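Local coordinates for ribosomal protein uL16 3-hydroxylase (PDB 4CCL) that hydroxylates ribosomal protein uL16 on an arginine side chain, using iron(II), 2-oxoglutarate and molecular oxygen, and works as a homodimer, at residues 291-294 with 295-299; 349-353 with 354-358; 312-316 with 317-321. One frame throughout, in Å; residues are numbered along the deposited sequence.

All three contacts are local and lie in series along the ROXA-like winged-helix region; none nests in or crosses another. From the N terminus, contact 1 joins successive turns of helix 290-298. The chain then enters contact 3, which closes the tight turn between strands 311-314 and 317-320 of a three-stranded antiparallel sheet. Last comes contact 2, where the loop after helix 344-347 folds onto the first turn of helix 354-365. Contacts 1 and 2 touch directly, through both apolar and polar side chains, joining helix 290-298 to loop 349-353; contact 3 stands apart, its centre about 18 Å from that of contact 2.

Contact 1 (291-294 with 295-299); sequences DEIY and DALKQ
Tyr-294 and Lys-298, one helical turn apart, carry the side-chain packing. Lys-298 CG lies 3.6 Å from Tyr-294 CE1, and the lysine chain, bent at chi2 and chi4, slants past the CE1 side of the ring, bringing NZ within 3.1 Å of Tyr-294 OH. The phenol reaches this place because its CG stands anti to the backbone nitrogen (chi1 -176°). On the apolar side, Ile-293 CG2 meets Leu-297 CD1 more loosely, at 4.3 Å. Both residues, and Ala-296, also rest on Phe-371 of strand 369-371, so this flank of helix 290-298 faces the interior of the winged-helix region.

The polar contacts gather at the ends of Tyr-294 and Lys-298. Tyr-294 OH is hydrogen-bonded to Glu-352 OE1, while OE2 of the same carboxylate forms a long, weak ion pair with Lys-298 NZ; one glutamate thus serves both tips. A phenylalanine in place of Tyr-294 would probably leave Glu-352 without its hydroxyl partner and dependent on the weak lysine pair. The Asp-295 carboxylate stands nearly perpendicular to the tyrosine ring (88°), with OD1 3.9 Å from Tyr-294 CD1. Its OD2 is 4.6 Å from Asp-291 OD2, a spacing at which two negative charges would be expected to repel mildly.

Backbone bonds join the turns in i to i+4 steps: Asp-295 N to Asp-291 O, Ala-296 N to Glu-292 O, Leu-297 N to Ile-293 O, and Lys-298 N to Tyr-294 O. The last is 2.9 Å long and nearly straight, at 169°.

Contact 2 (349-353 with 354-358); sequences DALED and PSFLA
Ala-350 CB sits over the centre of one face of the Phe-356 ring, 3.6 Å from its centroid and 14° off the normal, a CH-pi contact. It packs the preceding loop on the capped N-terminal turn of helix 354-365, in the winged-helix region. The ring comes under this methyl because Phe-356 CG is anti to its backbone nitrogen (chi1 180°), swinging the phenyl group out from the helix to the side of Ala-350. Ala-332 of helix 330-338 touches both residues. Leu-351 extends the apolar patch with a single branch: CD2 approaches Phe-356 CE2 at 4.3 Å and Leu-357 CD1 at 4.1 Å, its chain crossing that of Leu-357 at a slant. Leu-351 also packs on Leu-297, and Leu-357 on Pro-290, so this centre is shared with helix 290-298.

Farther out the backbone takes over. Phe-356 CB lies 3.4 Å from Ala-350 O, and Leu-357 N donates to Asp-353 O over 3.0 Å, with the donor nearly along the C=O axis. Pro-354, which has no N-H to give, occupies the first position of the helix.

At the polar edge Asp-353 is the N-cap. One carboxylate oxygen, OD2, is hydrogen-bonded to His-329, whose ring also meets that of Phe-356; the other, OD1, accepts from Ser-355 N over 3.0 Å, the donor standing 53° out of the carboxylate plane.

Contact 3 (312-316 with 317-321); sequences LRIGD and DVYAN
Arg-313 and Val-318 face each other across a non-hydrogen-bonded pair of the hairpin, and the valine methyl CG2 lies over the centre of one guanidinium face, 4.1 Å from Arg-313 CZ. The arginine runs extended from the strand and then bends at chi3 (-83°), which turns the flat group over the methyl. In the guanidinium plane, at its edge, Arg-313 NH1 makes a weak bond of 3.4 Å to Gly-315 O in the turn. Its NE forms a salt bridge with Asp-334, and a bound sulfate lies about 3 Å from this side chain.

On the opposite face of the sheet, Ile-314 and Tyr-319 cross at about a right angle, with Ile-314 CG1 4.0 Å from Tyr-319 CE1. Leu-312 shares this face and packs on Ile-272, while Ile-314 meets Phe-268 and Met-247 of the second subunit, so the hairpin takes part in the dimer interface.

Leu-312 N donates to Tyr-319 O and Tyr-319 N to Leu-312 O, each over 2.9 Å. Nearer the turn, Ile-314 N donates to Asp-317 O over 3.0 Å, and Asp-317 N returns a longer bond of 3.2 Å to Ile-314 O. Gly-315, with positive phi (61°), and Asp-316 form the corner of a type II' turn, one of the two types, I' and II', that usually close a two-residue beta hairpin, here joining the first two strands of the three-stranded winged-helix sheet.

Contact 1 (291-294 with 295-299)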
loop_
_atom_site.group_PDB
_atom_site.type_symbol
_atom_site.label_atom_id
_atom_site.label_comp_id
_atom_site.label_asym_id
_atom_site.label_seq_id
_atom_site.Cartn_x
_atom_site.Cartn_y
_atom_site.Cartn_z
ATOM N N ASP B 291 12.374 -31.443 24.876
ATOM C CA ASP B 291 12.323 -32.158 26.146
ATOM C C ASP B 291 13.233 -31.577 27.230
ATOM O O ASP B 291 13.059 -31.893 28.402
ATOM C CB ASP B 291 12.564 -33.663 25.965
ATOM C CG ASP B 291 13.994 -33.990 25.591
ATOM O OD1 ASP B 291 14.670 -33.123 24.997
ATOM O OD2 ASP B 291 14.440 -35.120 25.885
ATOM N N GLU B 292 14.201 -30.743 26.863
ATOM C CA GLU B 292 14.955 -30.049 27.907
ATOM C C GLU B 292 14.231 -28.785 28.358
ATOM O O GLU B 292 14.526 -28.242 29.415
ATOM C CB GLU B 292 16.421 -29.779 27.520
ATOM C CG GLU B 292 16.652 -28.927 26.288
ATOM C CD GLU B 292 17.564 -29.616 25.291
ATOM O OE1 GLU B 292 17.524 -30.861 25.224
ATOM O OE2 GLU B 292 18.322 -28.920 24.581
ATOM N N ILE B 293 13.270 -28.337 27.555
ATOM C CA ILE B 293 12.349 -27.286 27.971
ATOM C C ILE B 293 11.282 -27.877 28.883
ATOM O O ILE B 293 10.971 -27.318 29.945
ATOM C CB ILE B 293 11.698 -26.597 26.761
ATOM C CG1 ILE B 293 12.712 -25.672 26.091
ATOM C CG2 ILE B 293 10.470 -25.806 27.191
ATOM C CD1 ILE B 293 12.260 -25.129 24.775
ATOM N N TYR B 294 10.737 -29.018 28.460
ATOM C CA TYR B 294 9.829 -29.793 29.296
ATOM C C TYR B 294 10.494 -30.030 30.646
ATOM O O TYR B 294 9.932 -29.702 31.693
ATOM C CB TYR B 294 9.503 -31.139 28.631
ATOM C CG TYR B 294 8.491 -32.001 29.374
ATOM C CD1 TYR B 294 8.822 -32.637 30.569
ATOM C CD2 TYR B 294 7.210 -32.191 28.870
ATOM C CE1 TYR B 294 7.906 -33.418 31.241
ATOM C CE2 TYR B 294 6.287 -32.978 29.537
ATOM C CZ TYR B 294 6.642 -33.588 30.722
ATOM O OH TYR B 294 5.730 -34.370 31.389
ATOM N N ASP B 295 11.698 -30.594 30.608
ATOM C CA ASP B 295 12.437 -30.919 31.821
ATOM C C ASP B 295 12.738 -29.681 32.656
ATOM O O ASP B 295 12.464 -29.671 33.854
ATOM C CB ASP B 295 13.730 -31.673 31.497
ATOM C CG ASP B 295 13.476 -33.104 31.054
ATOM O OD1 ASP B 295 12.460 -33.692 31.478
ATOM O OD2 ASP B 295 14.296 -33.639 30.277
ATOM N N ALA B 296 13.292 -28.647 32.023
ATOM C CA ALA B 296 13.608 -27.402 32.722
ATOM C C ALA B 296 12.401 -26.870 33.478
ATOM O O ALA B 296 12.504 -26.516 34.650
ATOM C CB ALA B 296 14.114 -26.350 31.750
ATOM N N LEU B 297 11.255 -26.828 32.807
ATOM C CA LEU B 297 10.028 -26.359 33.441
ATOM C C LEU B 297 9.589 -27.267 34.591
ATOM O O LEU B 297 9.295 -26.790 35.687
ATOM C CB LEU B 297 8.909 -26.218 32.411
ATOM C CG LEU B 297 9.047 -25.011 31.484
ATOM C CD1 LEU B 297 7.907 -24.977 30.483
ATOM C CD2 LEU B 297 9.095 -23.723 32.295
ATOM N N LYS B 298 9.556 -28.572 34.340
ATOM C CA LYS B 298 9.178 -29.537 35.372
ATOM C C LYS B 298 10.207 -29.599 36.500
ATOM O O LYS B 298 9.907 -30.069 37.598
ATOM C CB LYS B 298 8.972 -30.926 34.764
ATOM C CG LYS B 298 7.656 -31.084 34.020
ATOM C CD LYS B 298 6.482 -31.099 34.986
ATOM C CE LYS B 298 5.157 -30.916 34.260
ATOM N NZ LYS B 298 4.891 -32.001 33.275
ATOM N N GLN B 299 11.412 -29.107 36.226
ATOM C CA GLN B 299 12.491 -29.096 37.206
ATOM C C GLN B 299 12.339 -27.889 38.127
ATOM O O GLN B 299 13.103 -27.718 39.075
ATOM C CB GLN B 299 13.843 -29.040 36.491
ATOM C CG GLN B 299 15.041 -29.483 37.310
ATOM C CD GLN B 299 16.335 -29.386 36.524
ATOM O OE1 GLN B 299 16.389 -28.748 35.473
ATOM N NE2 GLN B 299 17.385 -30.024 37.030
#

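Contact 2 (349-353 with 354-358)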
loop_
_atom_site.group_PDB
_atom_site.type_symbol
_atom_site.label_atom_id
_atom_site.label_comp_id
_atom_site.label_asym_id
_atom_site.label_seq_id
_atom_site.Cartn_x
_atom_site.Cartn_y
_atom_site.Cartn_z
ATOM N N ASP B 349 -1.755 -29.105 31.047
ATOM C CA ASP B 349 -1.541 -30.340 30.299
ATOM C C ASP B 349 -0.902 -30.104 28.930
ATOM O O ASP B 349 -0.620 -31.055 28.204
ATOM C CB ASP B 349 -2.866 -31.091 30.124
ATOM C CG ASP B 349 -3.418 -31.614 31.436
ATOM O OD1 ASP B 349 -2.613 -31.936 32.336
ATOM O OD2 ASP B 349 -4.659 -31.703 31.568
ATOM N N ALA B 350 -0.673 -28.840 28.588
ATOM C CA ALA B 350 -0.178 -28.472 27.262
ATOM C C ALA B 350 1.205 -29.045 26.937
ATOM O O ALA B 350 1.474 -29.413 25.791
ATOM C CB ALA B 350 -0.182 -26.958 27.100
ATOM N N LEU B 351 2.073 -29.119 27.943
ATOM C CA LEU B 351 3.437 -29.614 27.753
ATOM C C LEU B 351 3.480 -31.071 27.292
ATOM O O LEU B 351 4.445 -31.498 26.656
ATOM C CB LEU B 351 4.267 -29.444 29.030
ATOM C CG LEU B 351 4.558 -28.026 29.526
ATOM C CD1 LEU B 351 5.326 -28.096 30.834
ATOM C CD2 LEU B 351 5.329 -27.218 28.486
ATOM N N GLU B 352 2.432 -31.827 27.608
ATOM C CA GLU B 352 2.355 -33.233 27.225
ATOM C C GLU B 352 2.209 -33.381 25.711
ATOM O O GLU B 352 2.709 -34.338 25.123
ATOM C CB GLU B 352 1.195 -33.929 27.947
ATOM C CG GLU B 352 1.069 -33.581 29.432
ATOM C CD GLU B 352 2.349 -33.826 30.217
ATOM O OE1 GLU B 352 3.056 -34.813 29.921
ATOM O OE2 GLU B 352 2.642 -33.038 31.143
ATOM N N ASP B 353 1.528 -32.422 25.091
ATOM C CA ASP B 353 1.354 -32.390 23.642
ATOM C C ASP B 353 2.668 -31.984 22.986
ATOM O O ASP B 353 3.149 -30.870 23.193
ATOM C CB ASP B 353 0.245 -31.398 23.269
ATOM C CG ASP B 353 -0.103 -31.417 21.785
ATOM O OD1 ASP B 353 0.616 -32.061 20.994
ATOM O OD2 ASP B 353 -1.102 -30.770 21.409
ATOM N N PRO B 354 3.247 -32.890 22.183
ATOM C CA PRO B 354 4.521 -32.647 21.499
ATOM C C PRO B 354 4.454 -31.466 20.534
ATOM O O PRO B 354 5.474 -30.824 20.291
ATOM C CB PRO B 354 4.758 -33.954 20.733
ATOM C CG PRO B 354 3.977 -34.977 21.481
ATOM C CD PRO B 354 2.756 -34.258 21.954
ATOM N N SER B 355 3.272 -31.178 20.000
ATOM C CA SER B 355 3.103 -30.038 19.105
ATOM C C SER B 355 3.259 -28.720 19.856
ATOM O O SER B 355 4.015 -27.841 19.434
ATOM C CB SER B 355 1.746 -30.090 18.404
ATOM O OG SER B 355 1.744 -31.056 17.368
ATOM N N PHE B 356 2.542 -28.588 20.968
ATOM C CA PHE B 356 2.653 -27.401 21.807
ATOM C C PHE B 356 4.076 -27.233 22.314
ATOM O O PHE B 356 4.611 -26.127 22.318
ATOM C CB PHE B 356 1.692 -27.461 22.998
ATOM C CG PHE B 356 1.773 -26.256 23.896
ATOM C CD1 PHE B 356 1.020 -25.127 23.626
ATOM C CD2 PHE B 356 2.611 -26.247 25.003
ATOM C CE1 PHE B 356 1.094 -24.014 24.444
ATOM C CE2 PHE B 356 2.688 -25.137 25.825
ATOM C CZ PHE B 356 1.931 -24.020 25.544
ATOM N N LEU B 357 4.675 -28.336 22.752
ATOM C CA LEU B 357 6.044 -28.317 23.249
ATOM C C LEU B 357 6.990 -27.843 22.151
ATOM O O LEU B 357 7.931 -27.089 22.407
ATOM C CB LEU B 357 6.451 -29.707 23.743
ATOM C CG LEU B 357 7.800 -29.805 24.453
ATOM C CD1 LEU B 357 7.848 -28.839 25.627
ATOM C CD2 LEU B 357 8.065 -31.230 24.914
ATOM N N ALA B 358 6.718 -28.277 20.924
ATOM C CA ALA B 358 7.503 -27.869 19.766
ATOM C C ALA B 358 7.385 -26.368 19.518
ATOM O O ALA B 358 8.395 -25.677 19.366
ATOM C CB ALA B 358 7.074 -28.646 18.534
#

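Contact 3 (312-316 with 317-321)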
loop_
_atom_site.group_PDB
_atom_site.type_symbol
_atom_site.label_atom_id
_atom_site.label_comp_id
_atom_site.label_asym_id
_atom_site.label_seq_id
_atom_site.Cartn_x
_atom_site.Cartn_y
_atom_site.Cartn_z
ATOM N N LEU B 312 -0.435 -10.484 21.996
ATOM C CA LEU B 312 -1.814 -10.005 21.970
ATOM C C LEU B 312 -2.783 -11.053 21.453
ATOM O O LEU B 312 -2.474 -11.792 20.525
ATOM C CB LEU B 312 -1.910 -8.744 21.113
ATOM C CG LEU B 312 -0.991 -7.610 21.570
ATOM C CD1 LEU B 312 -0.898 -6.525 20.516
ATOM C CD2 LEU B 312 -1.463 -7.037 22.899
ATOM N N ARG B 313 -3.963 -11.112 22.056
ATOM C CA ARG B 313 -4.964 -12.084 21.646
ATOM C C ARG B 313 -6.088 -11.432 20.849
ATOM O O ARG B 313 -6.760 -10.523 21.336
ATOM C CB ARG B 313 -5.538 -12.813 22.863
ATOM C CG ARG B 313 -6.611 -13.824 22.511
ATOM C CD ARG B 313 -7.283 -14.388 23.748
ATOM N NE ARG B 313 -6.520 -15.476 24.351
ATOM C CZ ARG B 313 -6.539 -16.730 23.912
ATOM N NH1 ARG B 313 -7.274 -17.056 22.858
ATOM N NH2 ARG B 313 -5.816 -17.659 24.522
ATOM N N ILE B 314 -6.276 -11.890 19.615
ATOM C CA ILE B 314 -7.418 -11.476 18.812
ATOM C C ILE B 314 -8.239 -12.711 18.474
ATOM O O ILE B 314 -7.802 -13.572 17.709
ATOM C CB ILE B 314 -6.980 -10.763 17.521
ATOM C CG1 ILE B 314 -5.805 -9.825 17.808
ATOM C CG2 ILE B 314 -8.151 -10.008 16.903
ATOM C CD1 ILE B 314 -5.634 -8.712 16.796
ATOM N N GLY B 315 -9.438 -12.789 19.041
ATOM C CA GLY B 315 -10.231 -13.999 18.954
ATOM C C GLY B 315 -9.498 -15.154 19.611
ATOM O O GLY B 315 -9.032 -15.039 20.745
ATOM N N ASP B 316 -9.395 -16.268 18.896
ATOM C CA ASP B 316 -8.712 -17.453 19.407
ATOM C C ASP B 316 -7.250 -17.552 18.967
ATOM O O ASP B 316 -6.571 -18.533 19.269
ATOM C CB ASP B 316 -9.482 -18.720 19.026
ATOM C CG ASP B 316 -10.793 -18.851 19.778
ATOM O OD1 ASP B 316 -11.816 -18.323 19.295
ATOM O OD2 ASP B 316 -10.798 -19.480 20.858
ATOM N N ASP B 317 -6.775 -16.542 18.244
ATOM C CA ASP B 317 -5.396 -16.520 17.768
ATOM C C ASP B 317 -4.548 -15.617 18.652
ATOM O O ASP B 317 -5.008 -14.559 19.084
ATOM C CB ASP B 317 -5.344 -16.005 16.332
ATOM C CG ASP B 317 -6.439 -16.585 15.466
ATOM O OD1 ASP B 317 -6.630 -17.819 15.492
ATOM O OD2 ASP B 317 -7.113 -15.803 14.761
ATOM N N VAL B 318 -3.307 -16.018 18.914
ATOM C CA VAL B 318 -2.415 -15.150 19.680
ATOM C C VAL B 318 -1.296 -14.667 18.755
ATOM O O VAL B 318 -1.004 -15.316 17.762
ATOM C CB VAL B 318 -1.901 -15.856 20.959
ATOM C CG1 VAL B 318 -0.858 -15.021 21.676
ATOM C CG2 VAL B 318 -3.062 -16.138 21.896
ATOM N N TYR B 319 -0.735 -13.493 19.022
ATOM C CA TYR B 319 0.339 -12.966 18.193
ATOM C C TYR B 319 1.484 -12.460 19.054
ATOM O O TYR B 319 1.294 -11.591 19.909
ATOM C CB TYR B 319 -0.174 -11.845 17.286
ATOM C CG TYR B 319 -1.295 -12.269 16.362
ATOM C CD1 TYR B 319 -2.617 -12.246 16.786
ATOM C CD2 TYR B 319 -1.030 -12.693 15.067
ATOM C CE1 TYR B 319 -3.642 -12.633 15.947
ATOM C CE2 TYR B 319 -2.050 -13.081 14.219
ATOM C CZ TYR B 319 -3.355 -13.051 14.665
ATOM O OH TYR B 319 -4.381 -13.435 13.829
ATOM N N ALA B 320 2.669 -13.018 18.833
ATOM C CA ALA B 320 3.867 -12.574 19.532
ATOM C C ALA B 320 4.886 -12.018 18.544
ATOM O O ALA B 320 5.452 -12.764 17.742
ATOM C CB ALA B 320 4.474 -13.725 20.324
ATOM N N ASN B 321 5.118 -10.708 18.616
ATOM C CA ASN B 321 6.125 -10.037 17.794
ATOM C C ASN B 321 5.958 -10.311 16.296
ATOM O O ASN B 321 6.912 -10.648 15.600
ATOM C CB ASN B 321 7.535 -10.388 18.292
ATOM C CG ASN B 321 8.625 -9.579 17.610
ATOM O OD1 ASN B 321 8.674 -8.355 17.728
ATOM N ND2 ASN B 321 9.514 -10.266 16.901
#